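Local coordinates for endoglucanase A (Clostridium longisporum, PDB 6Q1I), which hydrolyses internal beta-1,4-glucosidic linkages in cellulose derivatives, lichenan and barley beta-glucan, and also attacks xylan, through its glycoside hydrolase family 5 catalytic domain, at residues A203-T208 with N228-V233; N219-P224 with K276-V281; K134-W139 with A188-R193; T30-I35 with T114-N119; N86-E91 with T140-A145. All coordinates share one frame; numbering follows the deposited sequence.

Overall arrangement
The catalytic domain is an eight-stranded TIM barrel, and the five contacts sample its wall, its helical coat and its substrate end. Contact 1 pairs strands 204-208 and 229-234 of the wall; contact 2, about 7 Å away centre to centre, joins the loops leading into strands 229-234 and 280-285, and Ala231 N lies 2.9 Å from Pro279 O. Contact 3 packs two outer helices, the second touching contact 1 through Leu189 and Val204. Contact 5 uses the same helix 128-145, its centre about 11 Å from that of contact 3. Contact 4 ties loops beside the active site: the side chain of His115 is about 4 Å from that of Gln284, at the nucleophile position inferred by similarity and altered here.

Contact 1: A203-T208 with N228-V233; sequences AVMMPT and NVIASV
Four main-chain hydrogen bonds and a weak fifth join strand 204-208 to strand 229-233 in parallel register. Val204 N gives to Asn228 O (3.1 Å) and Met206 N to Ile230 O (2.9 Å), both nearly along the C=O axis. The return bonds, Ile230 N to Val204 O and Ser232 N to Met206 O, come from above the carbonyl planes. The last, Thr208 N to Ser232 O, is stretched to 3.5 Å. Proline costs no bond here, since pairing with strand 229-233 uses the N-H groups of residues 204, 206 and 208, not 207. Alpha C-H groups add to the pairing: Met205 CA lies 3.1 Å from Ile230 O.

The apolar contacts fall on two faces. On one, Met205 CG crosses Ile230 obliquely, 3.7 Å from its CB, and a bend at chi3 (56°) brings Met205 CE to Ser232 CB at 3.9 Å. On the other, Met206 SD meets Val229 CG1 at 3.9 Å, the two side chains crossing at about a right angle; Val204 there packs on Leu189 of helix 175-194.

Unbranched, pliable methionines and branched aliphatics can fill both faces of this buried wall of the TIM barrel, while the main-chain polar groups satisfy one another.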
# COMPACT_ATOMS: atom_id res chain seq x y z
N ALA A 203 13.51 -3.95 -5.75
CA ALA A 203 12.16 -4.34 -6.12
C ALA A 203 11.27 -3.11 -6.17
O ALA A 203 11.31 -2.25 -5.27
CB ALA A 203 11.61 -5.33 -5.09
N VAL A 204 10.43 -3.04 -7.20
CA VAL A 204 9.51 -1.92 -7.40
C VAL A 204 8.11 -2.47 -7.63
O VAL A 204 7.87 -3.17 -8.62
CB VAL A 204 9.95 -1.00 -8.55
CG1 VAL A 204 8.91 0.11 -8.76
CG2 VAL A 204 11.32 -0.41 -8.29
N MET A 205 7.20 -2.16 -6.72
CA MET A 205 5.78 -2.42 -6.87
C MET A 205 5.13 -1.32 -7.70
O MET A 205 5.51 -0.15 -7.63
CB MET A 205 5.11 -2.42 -5.49
CG MET A 205 5.42 -3.64 -4.66
SD MET A 205 4.90 -3.57 -2.93
CE MET A 205 3.17 -3.23 -3.11
N MET A 206 4.13 -1.71 -8.50
CA MET A 206 3.35 -0.74 -9.26
C MET A 206 1.94 -1.26 -9.41
O MET A 206 1.75 -2.48 -9.59
CB MET A 206 3.95 -0.46 -10.64
CG MET A 206 4.24 -1.69 -11.48
SD MET A 206 5.18 -1.31 -12.96
CE MET A 206 6.55 -0.47 -12.30
N PRO A 207 0.94 -0.39 -9.31
CA PRO A 207 -0.45 -0.85 -9.25
C PRO A 207 -1.14 -0.94 -10.61
O PRO A 207 -0.75 -0.31 -11.59
CB PRO A 207 -1.14 0.24 -8.42
CG PRO A 207 -0.38 1.48 -8.80
CD PRO A 207 1.05 1.04 -8.95
N THR A 208 -2.20 -1.75 -10.62
CA THR A 208 -3.23 -1.63 -11.62
C THR A 208 -3.97 -0.30 -11.43
O THR A 208 -3.79 0.41 -10.44
CB THR A 208 -4.25 -2.75 -11.43
OG1 THR A 208 -4.75 -2.65 -10.10
CG2 THR A 208 -3.62 -4.12 -11.64
N ASN A 228 12.64 -6.84 -12.04
CA ASN A 228 12.33 -6.78 -10.60
C ASN A 228 11.11 -5.92 -10.30
O ASN A 228 11.10 -5.08 -9.40
CB ASN A 228 13.55 -6.33 -9.82
CG ASN A 228 14.63 -7.36 -9.87
OD1 ASN A 228 14.45 -8.48 -9.39
ND2 ASN A 228 15.73 -7.02 -10.52
N VAL A 229 10.03 -6.19 -11.02
CA VAL A 229 8.73 -5.55 -10.83
C VAL A 229 7.81 -6.47 -10.04
O VAL A 229 7.84 -7.70 -10.21
CB VAL A 229 8.10 -5.19 -12.19
CG1 VAL A 229 6.63 -4.77 -12.05
CG2 VAL A 229 8.93 -4.10 -12.87
N ILE A 230 6.98 -5.87 -9.19
CA ILE A 230 5.93 -6.55 -8.45
C ILE A 230 4.61 -5.83 -8.75
O ILE A 230 4.56 -4.60 -8.73
CB ILE A 230 6.21 -6.46 -6.93
CG1 ILE A 230 7.57 -7.07 -6.56
CG2 ILE A 230 5.07 -7.12 -6.13
CD1 ILE A 230 8.03 -6.71 -5.15
N ALA A 231 3.55 -6.59 -9.02
CA ALA A 231 2.23 -5.98 -9.16
C ALA A 231 1.64 -5.67 -7.78
O ALA A 231 1.76 -6.48 -6.85
CB ALA A 231 1.30 -6.94 -9.90
N SER A 232 0.96 -4.53 -7.67
CA SER A 232 0.27 -4.10 -6.46
C SER A 232 -1.23 -4.08 -6.71
O SER A 232 -1.71 -3.40 -7.62
CB SER A 232 0.72 -2.69 -6.06
OG SER A 232 -0.06 -2.19 -5.00
N VAL A 233 -1.99 -4.79 -5.86
CA VAL A 233 -3.44 -4.65 -5.80
C VAL A 233 -3.84 -4.43 -4.35
O VAL A 233 -3.13 -4.81 -3.42
CB VAL A 233 -4.22 -5.84 -6.42
CG1 VAL A 233 -3.90 -5.99 -7.89
CG2 VAL A 233 -3.93 -7.13 -5.68

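Contact 2: N219-P224 with K276-V281; sequences NDFKVP and KGVPVV
Lys276 NZ is gripped by two main-chain carbonyls, Asn219 O and Phe221 O, each at 2.8 Å. It meets Phe221 O in the carbonyl plane but Asn219 O from above, 49° out of plane. The lysine chain runs extended as far as CE and then bends at chi4 (-84°), which swings the ammonium group between the two oxygens. On the way its CD passes the edge of the Phe221 ring, 4.4 Å from CD2. A long side chain with a multivalent donor suits this place, where a helix has just ended and carbonyls lack helical partners.

Beside this polar grip, Val223 and Val278 meet tip to tip, their CG1 atoms 3.7 Å apart, and Val223 CG2 lies 3.8 Å from Lys276 O. Phe221 CE2 touches Val278 CG2 more loosely.

In the next shell, Gly277 takes positive phi (88°) in a Schellman motif, closing helix 256-275 and turning the chain from Lys276 to Val278. Asn182 of helix 175-194 binds the main chain at Asp220 and Lys222, fixing the loop.

Phe221 packs edge-to-face with Phe273 of helix 256-275 and covers Met206 and Ala231, so its ring lies between that helix and barrel strands 204-208 and 229-234.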
# COMPACT_ATOMS: atom_id res chain seq x y z
N ASN A 219 -6.04 -7.40 -16.15
CA ASN A 219 -5.68 -7.84 -17.49
C ASN A 219 -4.90 -6.78 -18.24
O ASN A 219 -3.99 -7.12 -19.01
CB ASN A 219 -6.91 -8.27 -18.28
CG ASN A 219 -7.48 -9.58 -17.80
OD1 ASN A 219 -6.83 -10.33 -17.06
ND2 ASN A 219 -8.70 -9.88 -18.22
N ASP A 220 -5.21 -5.50 -18.02
CA ASP A 220 -4.53 -4.42 -18.73
C ASP A 220 -3.22 -3.99 -18.08
O ASP A 220 -2.54 -3.12 -18.62
CB ASP A 220 -5.46 -3.21 -18.90
CG ASP A 220 -6.28 -3.27 -20.18
OD1 ASP A 220 -6.07 -4.18 -21.01
OD2 ASP A 220 -7.14 -2.38 -20.36
N PHE A 221 -2.83 -4.60 -16.96
CA PHE A 221 -1.56 -4.29 -16.33
C PHE A 221 -0.42 -4.65 -17.27
O PHE A 221 -0.33 -5.79 -17.75
CB PHE A 221 -1.44 -5.10 -15.04
CG PHE A 221 -0.19 -4.83 -14.24
CD1 PHE A 221 -0.12 -3.77 -13.37
CD2 PHE A 221 0.91 -5.67 -14.34
CE1 PHE A 221 1.03 -3.53 -12.63
CE2 PHE A 221 2.05 -5.45 -13.60
CZ PHE A 221 2.11 -4.38 -12.74
N LYS A 222 0.49 -3.71 -17.49
CA LYS A 222 1.63 -3.92 -18.36
C LYS A 222 2.91 -3.92 -17.54
O LYS A 222 3.17 -2.97 -16.80
CB LYS A 222 1.71 -2.86 -19.46
CG LYS A 222 2.78 -3.14 -20.51
CD LYS A 222 2.73 -2.15 -21.65
CE LYS A 222 3.80 -2.46 -22.70
NZ LYS A 222 3.91 -1.40 -23.74
N VAL A 223 3.72 -4.96 -17.70
CA VAL A 223 5.01 -5.07 -17.03
C VAL A 223 6.06 -4.42 -17.94
O VAL A 223 6.23 -4.87 -19.08
CB VAL A 223 5.37 -6.54 -16.77
CG1 VAL A 223 6.70 -6.66 -16.03
CG2 VAL A 223 4.25 -7.25 -16.01
N PRO A 224 6.75 -3.38 -17.49
CA PRO A 224 7.88 -2.84 -18.27
C PRO A 224 8.98 -3.88 -18.45
O PRO A 224 9.00 -4.93 -17.81
CB PRO A 224 8.39 -1.67 -17.41
CG PRO A 224 7.26 -1.33 -16.50
CD PRO A 224 6.54 -2.62 -16.24
N LYS A 276 1.82 -13.13 -16.43
CA LYS A 276 2.53 -11.94 -16.89
C LYS A 276 3.98 -11.87 -16.43
O LYS A 276 4.68 -10.90 -16.77
CB LYS A 276 1.79 -10.68 -16.41
CG LYS A 276 0.43 -10.49 -17.05
CD LYS A 276 -0.35 -9.35 -16.39
CE LYS A 276 -1.70 -9.14 -17.05
NZ LYS A 276 -1.56 -8.28 -18.25
N GLY A 277 4.46 -12.85 -15.67
CA GLY A 277 5.85 -12.91 -15.28
C GLY A 277 6.23 -12.19 -14.00
O GLY A 277 7.43 -12.01 -13.76
N VAL A 278 5.27 -11.77 -13.18
CA VAL A 278 5.58 -11.03 -11.96
C VAL A 278 4.87 -11.58 -10.73
O VAL A 278 3.76 -12.12 -10.82
CB VAL A 278 5.27 -9.52 -12.10
CG1 VAL A 278 6.15 -8.90 -13.17
CG2 VAL A 278 3.79 -9.26 -12.34
N PRO A 279 5.46 -11.39 -9.55
CA PRO A 279 4.72 -11.63 -8.30
C PRO A 279 3.73 -10.52 -8.04
O PRO A 279 3.70 -9.49 -8.72
CB PRO A 279 5.82 -11.66 -7.24
CG PRO A 279 6.97 -10.92 -7.84
CD PRO A 279 6.81 -10.87 -9.32
N VAL A 280 2.90 -10.73 -7.01
CA VAL A 280 1.87 -9.78 -6.60
C VAL A 280 1.91 -9.61 -5.09
O VAL A 280 2.09 -10.58 -4.34
CB VAL A 280 0.47 -10.18 -7.12
CG1 VAL A 280 0.07 -11.58 -6.66
CG2 VAL A 280 -0.58 -9.15 -6.72
N VAL A 281 1.72 -8.38 -4.63
CA VAL A 281 1.57 -8.04 -3.22
C VAL A 281 0.21 -7.37 -3.06
O VAL A 281 -0.12 -6.44 -3.81
CB VAL A 281 2.69 -7.11 -2.74
CG1 VAL A 281 2.34 -6.47 -1.40
CG2 VAL A 281 4.03 -7.85 -2.67

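Contact 3: K134-W139 with A188-R193; sequences KLKTLW and ALESIR
Two neighbouring helices of the outer coat of the TIM barrel, 128-145 and 175-194, pack here, and the axes of their segments 134-139 and 188-193 approach to 8.4 Å with an angle of 34° between their directions. The close approach is possible because small residues, Ala188 and Ser191, lie where the helices come close, Ser191 pointing toward the first helix.

Toward the barrel, the indole of Trp139 is the main apolar surface. Its CD1 touches Ala188 CB at 3.5 Å, while Ile192 lies alongside, pointing the same way. Ile192 CD1 sits over one face of the six-membered ring, 4.1 Å from its centroid, as a CH-pi contact, and Ile192 CG1 comes to 3.7 Å from Trp139 CE3. A chi1 of -93°, away from the usual staggered positions, sets the indole in this slot; its NE1 is bonded to Thr157 O.

Toward solvent, Lys136 folds back over Ser191. Its chain bends at chi3 (73°) and again at chi4, wrapping around Ser191 OG. The NZ atom donates to Ser191 OG at 3.0 Å and forms a salt bridge with Glu190 OE1 at 2.7 Å, on the anti lone pair pointing away from the other carboxylate oxygen. Glu190, bent at chi2, turns its carboxylate back to receive it. Ala187 O is a further acceptor for this ammonium group.

Three acceptors thus hold one lysine nitrogen on the second helix, and the carboxylate would be expected to stabilise its charge. The interface is therefore amphipathic: aromatic and aliphatic groups pack on the inner side, and a charged pair bridges the outer rim.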
# COMPACT_ATOMS: atom_id res chain seq x y z
N LYS A 134 6.88 15.89 -13.78
CA LYS A 134 6.81 16.12 -12.35
C LYS A 134 6.92 14.82 -11.58
O LYS A 134 7.65 14.74 -10.58
CB LYS A 134 5.51 16.85 -12.03
CG LYS A 134 5.27 17.14 -10.57
CD LYS A 134 4.05 18.02 -10.41
CE LYS A 134 3.60 18.15 -8.97
NZ LYS A 134 2.45 19.09 -8.87
N LEU A 135 6.23 13.77 -12.04
CA LEU A 135 6.32 12.47 -11.38
C LEU A 135 7.74 11.91 -11.47
O LEU A 135 8.23 11.31 -10.50
CB LEU A 135 5.32 11.50 -12.02
CG LEU A 135 5.26 10.09 -11.42
CD1 LEU A 135 4.85 10.11 -9.96
CD2 LEU A 135 4.31 9.23 -12.23
N LYS A 136 8.40 12.13 -12.60
CA LYS A 136 9.77 11.65 -12.77
C LYS A 136 10.74 12.39 -11.85
O LYS A 136 11.61 11.77 -11.23
CB LYS A 136 10.18 11.77 -14.24
CG LYS A 136 9.45 10.79 -15.15
CD LYS A 136 9.93 10.85 -16.60
CE LYS A 136 11.32 10.25 -16.78
NZ LYS A 136 11.35 8.77 -16.56
N THR A 137 10.61 13.71 -11.73
CA THR A 137 11.48 14.45 -10.82
C THR A 137 11.23 14.05 -9.37
O THR A 137 12.16 13.94 -8.57
CB THR A 137 11.28 15.95 -10.99
OG1 THR A 137 11.39 16.32 -12.38
CG2 THR A 137 12.34 16.69 -10.19
N LEU A 138 9.96 13.84 -9.01
CA LEU A 138 9.64 13.35 -7.67
C LEU A 138 10.33 12.02 -7.39
O LEU A 138 11.01 11.86 -6.37
CB LEU A 138 8.12 13.22 -7.52
CG LEU A 138 7.64 12.59 -6.21
CD1 LEU A 138 8.11 13.38 -4.99
CD2 LEU A 138 6.14 12.47 -6.22
N TRP A 139 10.18 11.04 -8.30
CA TRP A 139 10.80 9.74 -8.06
C TRP A 139 12.32 9.80 -8.12
O TRP A 139 12.99 9.04 -7.42
CB TRP A 139 10.21 8.65 -8.98
CG TRP A 139 9.09 7.95 -8.27
CD1 TRP A 139 7.76 8.01 -8.56
CD2 TRP A 139 9.22 7.13 -7.10
NE1 TRP A 139 7.04 7.27 -7.64
CE2 TRP A 139 7.92 6.72 -6.73
CE3 TRP A 139 10.31 6.71 -6.33
CZ2 TRP A 139 7.69 5.91 -5.62
CZ3 TRP A 139 10.07 5.91 -5.23
CH2 TRP A 139 8.77 5.52 -4.88
N ALA A 188 7.91 6.32 -13.75
CA ALA A 188 8.46 6.31 -12.40
C ALA A 188 9.57 5.28 -12.27
O ALA A 188 10.62 5.56 -11.69
CB ALA A 188 7.34 6.02 -11.40
N LEU A 189 9.35 4.07 -12.81
CA LEU A 189 10.37 3.03 -12.76
C LEU A 189 11.64 3.47 -13.48
O LEU A 189 12.75 3.24 -12.99
CB LEU A 189 9.82 1.75 -13.38
CG LEU A 189 10.78 0.56 -13.44
CD1 LEU A 189 11.17 0.09 -12.05
CD2 LEU A 189 10.14 -0.57 -14.23
N GLU A 190 11.51 4.10 -14.65
CA GLU A 190 12.69 4.54 -15.39
C GLU A 190 13.49 5.52 -14.55
O GLU A 190 14.73 5.45 -14.51
CB GLU A 190 12.27 5.17 -16.71
CG GLU A 190 13.40 5.34 -17.73
CD GLU A 190 14.24 6.60 -17.55
OE1 GLU A 190 13.79 7.57 -16.90
OE2 GLU A 190 15.36 6.60 -18.09
N SER A 191 12.81 6.44 -13.87
CA SER A 191 13.50 7.41 -13.03
C SER A 191 14.20 6.75 -11.85
O SER A 191 15.31 7.14 -11.49
CB SER A 191 12.51 8.48 -12.56
OG SER A 191 12.03 9.23 -13.66
N ILE A 192 13.56 5.74 -11.24
CA ILE A 192 14.20 5.00 -10.15
C ILE A 192 15.48 4.34 -10.65
O ILE A 192 16.56 4.50 -10.07
CB ILE A 192 13.22 3.96 -9.57
CG1 ILE A 192 12.05 4.63 -8.84
CG2 ILE A 192 13.94 2.98 -8.66
CD1 ILE A 192 10.85 3.72 -8.61
N ARG A 193 15.38 3.61 -11.76
CA ARG A 193 16.52 2.85 -12.27
C ARG A 193 17.66 3.77 -12.70
O ARG A 193 18.83 3.42 -12.53
CB ARG A 193 16.09 1.98 -13.46
CG ARG A 193 15.05 0.91 -13.14
CD ARG A 193 15.60 -0.13 -12.18
NE ARG A 193 14.65 -1.20 -11.91
CZ ARG A 193 14.32 -1.64 -10.69
NH1 ARG A 193 14.83 -1.10 -9.59
NH2 ARG A 193 13.45 -2.62 -10.58

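Contact 4: T30-I35 with T114-N119; sequences TLDAKI and THHEGN
Lys34 reaches from one loop to another with CG anti to the backbone N (chi1 -173°) and its chain straight as far as CE. CB starts beside His116, 4.1 Å from its CB. CG comes to 4.2 Å from His116 O. CD passes the same His116 CB at 4.0 Å, crossing that side chain obliquely, and CE reaches Asn119 OD1 at 3.4 Å. A turn at chi4 (62°) then places NZ between two oxygens, His116 O and Asn119 OD1, both 2.8 Å away. The first is met nearly along its C=O axis, the second from above the amide plane. Glu80 supplies a salt bridge to the same nitrogen.

Nearer the barrel, Asp32 and His115 lie side by side, with Asp32 CB 3.5 Å from His115 CD2. Ala33 N to Thr30 O closes the type I turn of residues 30-33, and Asp32 OD1 adds a bond from Thr30 N (2.7 Å), while OD2 accepts Asn29 N and a proton from a water that also bonds His116 NE2. The edge of the His115 ring is turned to the face of His116, its CD2 3.4 Å above the centre of that ring. His115 also lies close to Gln284, which by similarity occupies the nucleophile position and is a changed residue here; its ND1 is bonded to Asn113.

Glu80 thus pairs with the charge of Lys34, while two neutral oxygens take up its N-H groups. The carboxylate of Asp32, close to both imidazoles, would tend to raise their basicity.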
# COMPACT_ATOMS: atom_id res chain seq x y z
N THR A 30 -1.13 8.89 8.11
CA THR A 30 0.04 9.44 8.79
C THR A 30 0.87 10.26 7.80
O THR A 30 0.50 11.40 7.52
CB THR A 30 0.79 8.30 9.49
OG1 THR A 30 -0.15 7.59 10.32
CG2 THR A 30 1.89 8.80 10.38
N LEU A 31 1.96 9.72 7.25
CA LEU A 31 2.72 10.47 6.24
C LEU A 31 1.97 10.58 4.92
O LEU A 31 2.40 11.33 4.03
CB LEU A 31 4.10 9.86 6.03
CG LEU A 31 4.93 9.76 7.32
CD1 LEU A 31 6.24 9.07 7.04
CD2 LEU A 31 5.16 11.11 7.97
N ASP A 32 0.84 9.87 4.80
CA ASP A 32 -0.06 9.94 3.67
C ASP A 32 -1.18 10.95 3.86
O ASP A 32 -1.87 11.27 2.89
CB ASP A 32 -0.70 8.57 3.40
CG ASP A 32 -1.27 7.91 4.66
OD1 ASP A 32 -0.56 7.84 5.68
OD2 ASP A 32 -2.41 7.42 4.60
N ALA A 33 -1.41 11.42 5.09
CA ALA A 33 -2.49 12.38 5.32
C ALA A 33 -2.32 13.57 4.39
O ALA A 33 -1.26 14.21 4.36
CB ALA A 33 -2.49 12.82 6.78
N LYS A 34 -3.35 13.86 3.61
CA LYS A 34 -3.26 14.87 2.55
C LYS A 34 -3.79 16.18 3.11
O LYS A 34 -5.00 16.39 3.20
CB LYS A 34 -4.05 14.43 1.32
CG LYS A 34 -3.84 15.36 0.13
CD LYS A 34 -4.70 14.95 -1.06
CE LYS A 34 -4.38 15.80 -2.28
NZ LYS A 34 -2.98 15.65 -2.74
N ILE A 35 -2.86 17.04 3.50
CA ILE A 35 -3.19 18.29 4.18
C ILE A 35 -2.85 19.42 3.22
O ILE A 35 -1.68 19.69 2.94
CB ILE A 35 -2.41 18.44 5.50
CG1 ILE A 35 -2.44 17.15 6.31
CG2 ILE A 35 -2.98 19.61 6.30
CD1 ILE A 35 -3.81 16.66 6.68
N THR A 114 4.31 6.56 -3.33
CA THR A 114 3.54 7.80 -3.36
C THR A 114 2.08 7.42 -3.14
O THR A 114 1.64 6.34 -3.55
CB THR A 114 3.71 8.60 -4.67
OG1 THR A 114 3.00 7.98 -5.74
CG2 THR A 114 5.18 8.77 -5.03
N HIS A 115 1.32 8.32 -2.51
CA HIS A 115 0.02 7.93 -1.99
C HIS A 115 -1.08 8.82 -2.58
O HIS A 115 -1.51 8.57 -3.71
CB HIS A 115 0.03 7.79 -0.47
CG HIS A 115 -1.04 6.88 0.02
ND1 HIS A 115 -0.93 5.51 -0.06
CD2 HIS A 115 -2.26 7.14 0.55
CE1 HIS A 115 -2.03 4.97 0.42
NE2 HIS A 115 -2.85 5.93 0.79
N HIS A 116 -1.58 9.81 -1.84
CA HIS A 116 -2.74 10.59 -2.31
C HIS A 116 -2.29 11.72 -3.24
O HIS A 116 -2.28 12.90 -2.89
CB HIS A 116 -3.52 11.18 -1.14
CG HIS A 116 -4.20 10.17 -0.27
ND1 HIS A 116 -4.96 9.15 -0.79
CD2 HIS A 116 -4.29 10.08 1.07
CE1 HIS A 116 -5.48 8.45 0.21
NE2 HIS A 116 -5.08 8.99 1.35
N GLU A 117 -1.93 11.33 -4.47
CA GLU A 117 -1.44 12.27 -5.48
C GLU A 117 -2.46 12.54 -6.58
O GLU A 117 -2.13 13.21 -7.56
CB GLU A 117 -0.12 11.80 -6.10
CG GLU A 117 0.93 11.25 -5.15
CD GLU A 117 1.56 12.23 -4.17
OE1 GLU A 117 1.35 13.46 -4.28
OE2 GLU A 117 2.28 11.72 -3.29
N GLY A 118 -3.69 12.05 -6.45
CA GLY A 118 -4.65 12.03 -7.54
C GLY A 118 -5.21 13.38 -7.95
O GLY A 118 -5.85 13.46 -9.01
N ASN A 119 -5.01 14.43 -7.15
CA ASN A 119 -5.37 15.77 -7.61
C ASN A 119 -4.46 16.24 -8.74
O ASN A 119 -4.86 17.15 -9.48
CB ASN A 119 -5.29 16.78 -6.45
CG ASN A 119 -3.90 16.90 -5.88
OD1 ASN A 119 -3.33 15.91 -5.46
ND2 ASN A 119 -3.33 18.09 -5.91
O HOH W 1 -4.98 7.69 3.87

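Contact 5: N86-E91 with T140-A145; sequences NKLNEE and TQISEA
Gln141 leaves its helix with CG anti to the carbonyl carbon (chi1 -69°) and runs on extended, so that its carboxamide reaches the main chain of residues 86-88. A chi3 of 74° then turns the amide so that both of its polar ends find partners. Its NE2 donates to Asn86 O at 2.8 Å, with the acceptor almost in the amide plane and the donor in the plane of the carbonyl. Its OE1 accepts Leu88 N, also at 2.8 Å, on a lone pair and along a nearly straight path of 178° at the hydrogen.

The two bonds skip Lys87, whose CB points away from the helix; its CA still passes Gln141 OE1 at 3.5 Å. Glutamine fits this place well, having a donor and an acceptor side by side at the end of an arm long enough to span the gap. Thr137 O, one turn earlier in the helix, also accepts from NE2, which steadies the amide from its own side.

Below the carboxamide the contact becomes apolar. Leu88 points toward the helix, its CD1 4.0 Å from Gln141 CB and 4.3 Å from Ile142 CG1. Trp78 packs against both Leu88 and Ile142.

Just beyond, Asn89 is the N-cap of helix 90-105, its OD1 bonded to Trp92 N. The glutamine thus fastens the loop entering that helix to neighbouring helix 128-145, a side-chain-to-backbone tie in the outer helical layer of the TIM barrel.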
# COMPACT_ATOMS: atom_id res chain seq x y z
N ASN A 86 9.44 22.02 -8.18
CA ASN A 86 9.32 20.58 -7.96
C ASN A 86 10.49 20.01 -7.16
O ASN A 86 10.83 18.83 -7.30
CB ASN A 86 9.11 19.81 -9.26
CG ASN A 86 7.73 20.02 -9.84
OD1 ASN A 86 6.75 20.18 -9.10
ND2 ASN A 86 7.63 20.00 -11.16
N LYS A 87 11.09 20.81 -6.28
CA LYS A 87 12.09 20.31 -5.34
C LYS A 87 11.40 19.96 -4.02
O LYS A 87 10.62 20.76 -3.49
CB LYS A 87 13.20 21.33 -5.09
CG LYS A 87 14.32 20.80 -4.19
CD LYS A 87 15.53 21.72 -4.12
CE LYS A 87 15.38 22.75 -3.01
NZ LYS A 87 16.45 23.81 -3.08
N LEU A 88 11.69 18.78 -3.50
CA LEU A 88 11.12 18.36 -2.22
C LEU A 88 11.72 19.13 -1.07
O LEU A 88 12.93 19.36 -1.02
CB LEU A 88 11.39 16.88 -1.96
CG LEU A 88 10.47 15.88 -2.66
CD1 LEU A 88 10.98 14.45 -2.45
CD2 LEU A 88 9.04 16.00 -2.17
N ASN A 89 10.88 19.49 -0.12
CA ASN A 89 11.35 20.07 1.12
C ASN A 89 12.22 19.07 1.87
O ASN A 89 11.85 17.91 2.05
CB ASN A 89 10.15 20.47 1.97
CG ASN A 89 10.55 21.00 3.31
OD1 ASN A 89 10.72 20.25 4.26
ND2 ASN A 89 10.72 22.31 3.40
N GLU A 90 13.38 19.54 2.34
CA GLU A 90 14.36 18.63 2.91
C GLU A 90 13.96 18.13 4.29
O GLU A 90 14.29 16.99 4.65
CB GLU A 90 15.72 19.32 2.98
CG GLU A 90 16.42 19.33 1.64
CD GLU A 90 17.44 20.42 1.54
OE1 GLU A 90 17.89 20.89 2.60
OE2 GLU A 90 17.77 20.82 0.40
N GLU A 91 13.27 18.95 5.07
CA GLU A 91 12.78 18.47 6.36
C GLU A 91 11.76 17.35 6.19
O GLU A 91 11.73 16.41 6.99
CB GLU A 91 12.23 19.63 7.18
CG GLU A 91 13.32 20.54 7.75
CD GLU A 91 14.24 19.83 8.76
OE1 GLU A 91 13.75 19.03 9.59
OE2 GLU A 91 15.47 20.07 8.72
N THR A 140 12.89 10.70 -8.93
CA THR A 140 14.34 10.87 -8.89
C THR A 140 14.79 11.25 -7.49
O THR A 140 15.75 10.67 -6.96
CB THR A 140 14.78 11.93 -9.91
OG1 THR A 140 14.49 11.46 -11.22
CG2 THR A 140 16.28 12.20 -9.83
N GLN A 141 14.09 12.19 -6.86
CA GLN A 141 14.49 12.69 -5.55
C GLN A 141 14.27 11.64 -4.46
O GLN A 141 15.12 11.47 -3.58
CB GLN A 141 13.74 13.98 -5.24
CG GLN A 141 14.18 15.15 -6.11
CD GLN A 141 13.30 16.35 -5.91
OE1 GLN A 141 13.38 17.04 -4.90
NE2 GLN A 141 12.44 16.61 -6.88
N ILE A 142 13.13 10.93 -4.49
CA ILE A 142 12.92 9.88 -3.50
C ILE A 142 14.00 8.82 -3.65
O ILE A 142 14.60 8.37 -2.66
CB ILE A 142 11.52 9.25 -3.64
CG1 ILE A 142 10.39 10.27 -3.45
CG2 ILE A 142 11.35 8.10 -2.65
CD1 ILE A 142 9.02 9.74 -3.90
N SER A 143 14.26 8.40 -4.89
CA SER A 143 15.24 7.34 -5.15
C SER A 143 16.63 7.74 -4.68
O SER A 143 17.36 6.94 -4.11
CB SER A 143 15.30 7.07 -6.66
OG SER A 143 14.10 6.50 -7.11
N GLU A 144 17.02 8.99 -4.97
CA GLU A 144 18.33 9.47 -4.54
C GLU A 144 18.45 9.45 -3.02
O GLU A 144 19.48 9.05 -2.47
CB GLU A 144 18.59 10.88 -5.09
CG GLU A 144 18.95 10.92 -6.59
CD GLU A 144 19.02 12.32 -7.19
OE1 GLU A 144 18.56 13.30 -6.56
OE2 GLU A 144 19.53 12.44 -8.33
N ALA A 145 17.39 9.87 -2.32
CA ALA A 145 17.45 9.93 -0.87
C ALA A 145 17.63 8.55 -0.25
O ALA A 145 18.29 8.41 0.78
CB ALA A 145 16.18 10.59 -0.31